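Side-chain contact in Alr3699 protein (Nostoc sp., PDB 4XSO), which is probably a glycosyltransferase of the GT-B fold, with two Rossmann-like domains facing each other across a cleft: residues N157-Q162 with A318-E323. Residues are numbered along the deposited sequence; the frame is centred on the assembly and turned at random.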
loop_
_atom_site.group_PDB
_atom_site.type_symbol
_atom_site.label_atom_id
_atom_site.label_comp_id
_atom_site.label_asym_id
_atom_site.label_seq_id
_atom_site.Cartn_x
_atom_site.Cartn_y
_atom_site.Cartn_z
ATOM N N ASN A 157 -4.559 3.651 -25.020
ATOM C CA ASN A 157 -5.708 3.877 -25.894
ATOM C C ASN A 157 -5.343 4.623 -27.153
ATOM O O ASN A 157 -6.124 4.733 -28.120
ATOM C CB ASN A 157 -6.848 4.509 -25.114
ATOM C CG ASN A 157 -6.513 5.933 -24.599
ATOM O OD1 ASN A 157 -5.361 6.406 -24.697
ATOM N ND2 ASN A 157 -7.543 6.617 -24.082
ATOM N N SER A 158 -4.078 5.006 -27.249
ATOM C CA SER A 158 -3.626 5.711 -28.428
ATOM C C SER A 158 -2.092 5.804 -28.409
ATOM O O SER A 158 -1.456 5.655 -27.348
ATOM C CB SER A 158 -4.224 7.109 -28.444
ATOM O OG SER A 158 -3.621 7.892 -27.436
ATOM N N GLN A 159 -1.522 5.959 -29.597
ATOM C CA GLN A 159 -0.099 6.365 -29.729
ATOM C C GLN A 159 0.306 7.625 -28.900
ATOM O O GLN A 159 1.353 7.611 -28.275
ATOM C CB GLN A 159 0.321 6.492 -31.194
ATOM C CG GLN A 159 0.290 5.118 -31.872
ATOM C CD GLN A 159 0.618 5.070 -33.388
ATOM O OE1 GLN A 159 0.553 6.060 -34.105
ATOM N NE2 GLN A 159 0.924 3.876 -33.864
ATOM N N ALA A 160 -0.577 8.600 -28.813
ATOM C CA ALA A 160 -0.413 9.807 -27.987
ATOM C C ALA A 160 -0.283 9.490 -26.477
ATOM O O ALA A 160 0.664 9.959 -25.812
ATOM C CB ALA A 160 -1.608 10.724 -28.186
ATOM N N SER A 161 -1.162 8.614 -25.974
ATOM C CA SER A 161 -1.076 8.174 -24.615
ATOM C C SER A 161 0.188 7.358 -24.426
ATOM O O SER A 161 0.869 7.469 -23.394
ATOM C CB SER A 161 -2.328 7.399 -24.147
ATOM O OG SER A 161 -3.442 8.279 -24.195
ATOM N N GLN A 162 0.479 6.494 -25.369
ATOM C CA GLN A 162 1.636 5.622 -25.245
ATOM C C GLN A 162 2.893 6.474 -25.221
ATOM O O GLN A 162 3.796 6.212 -24.473
ATOM C CB GLN A 162 1.690 4.675 -26.439
ATOM C CG GLN A 162 2.871 3.694 -26.489
ATOM C CD GLN A 162 2.881 2.938 -27.800
ATOM O OE1 GLN A 162 2.627 3.506 -28.834
ATOM N NE2 GLN A 162 3.139 1.671 -27.750
ATOM N N ALA A 318 -6.508 12.627 -31.875
ATOM C CA ALA A 318 -7.205 13.011 -33.125
ATOM C C ALA A 318 -6.359 12.804 -34.360
ATOM O O ALA A 318 -6.827 12.357 -35.420
ATOM C CB ALA A 318 -7.647 14.481 -33.061
ATOM N N MET A 319 -5.078 13.117 -34.238
ATOM C CA MET A 319 -4.175 12.967 -35.382
ATOM C C MET A 319 -4.066 11.496 -35.826
ATOM O O MET A 319 -3.753 11.240 -36.960
ATOM C CB MET A 319 -2.780 13.556 -35.064
ATOM C CG MET A 319 -2.809 14.766 -34.140
ATOM S SD MET A 319 -1.246 15.693 -34.136
ATOM C CE MET A 319 -0.399 15.078 -32.707
ATOM N N GLU A 320 -4.371 10.509 -34.976
ATOM C CA GLU A 320 -4.210 9.094 -35.389
ATOM C C GLU A 320 -5.525 8.575 -35.950
ATOM O O GLU A 320 -5.560 7.500 -36.557
ATOM C CB GLU A 320 -3.930 8.203 -34.173
ATOM C CG GLU A 320 -2.632 8.453 -33.483
ATOM C CD GLU A 320 -2.668 7.947 -32.036
ATOM O OE1 GLU A 320 -2.894 6.723 -31.849
ATOM O OE2 GLU A 320 -2.428 8.771 -31.121
ATOM N N LEU A 321 -6.595 9.308 -35.655
ATOM C CA LEU A 321 -7.914 8.975 -36.091
ATOM C C LEU A 321 -8.248 9.444 -37.496
ATOM O O LEU A 321 -9.101 8.828 -38.186
ATOM C CB LEU A 321 -8.939 9.529 -35.114
ATOM C CG LEU A 321 -8.718 9.188 -33.622
ATOM C CD1 LEU A 321 -9.817 9.766 -32.761
ATOM C CD2 LEU A 321 -8.655 7.684 -33.411
ATOM N N VAL A 322 -7.675 10.575 -37.895
ATOM C CA VAL A 322 -8.139 11.257 -39.113
ATOM C C VAL A 322 -6.982 11.475 -40.017
ATOM O O VAL A 322 -5.993 11.953 -39.549
ATOM C CB VAL A 322 -8.733 12.672 -38.826
ATOM C CG1 VAL A 322 -9.006 13.400 -40.127
ATOM C CG2 VAL A 322 -9.999 12.649 -37.976
ATOM N N GLU A 323 -7.091 11.138 -41.305
ATOM C CA GLU A 323 -6.102 11.655 -42.287
ATOM C C GLU A 323 -6.804 12.736 -43.056
ATOM O O GLU A 323 -7.871 12.488 -43.648
ATOM C CB GLU A 323 -5.564 10.612 -43.258
ATOM C CG GLU A 323 -4.396 9.812 -42.735
ATOM C CD GLU A 323 -3.067 10.545 -42.874
ATOM O OE1 GLU A 323 -3.003 11.643 -43.515
ATOM O OE2 GLU A 323 -2.084 10.002 -42.327
#
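Glu320 reaches end-on with its carboxylate to the first turn of helix 159-167 and takes a backbone N-H on each oxygen. Gln159 N donates to Glu320 OE1 at 2.7 Å, and Ala160 N to Glu320 OE2 at 3.0 Å. Both oxygens are met on their syn sides, yet the donors stand out of the carboxylate plane, by 28° at OE1 and 34° at OE2, and neither bond is straight. With CG beside its backbone N and the chain extended beyond it, Glu320 carries the carboxylate away from its own short, weakly bonded helical turn, 318-321, to the N-terminal end of helix 159-167, where backbone N-H groups point outward. Ser158 is the N-cap of that helix: its OG accepts from Ser161 N at 3.0 Å and also bonds Pro295 O, while its CB lies 3.6 Å from Glu320 OE2. The contact spans the two halves of a GT-B fold, joining the helix that follows strand 153-156 of the seven-stranded parallel sheet to the helix that follows strand 310-313 of the six-stranded one. Gln159 crosses Glu320 obliquely, amide and carboxylate planes 27° apart; its CB presses to 3.3 Å from Glu320 OE1. Ala160 CB flanks the other oxygen, 3.6 Å from Glu320 OE2. Tyr179 OH gives Glu320 OE1 a second hydrogen bond, and Arg367 NH1 binds the backbone O of Glu320. Behind the cap, Ser161 OG donates in the carbonyl plane to Asn157 OD1, tying the helix start to the turn before it.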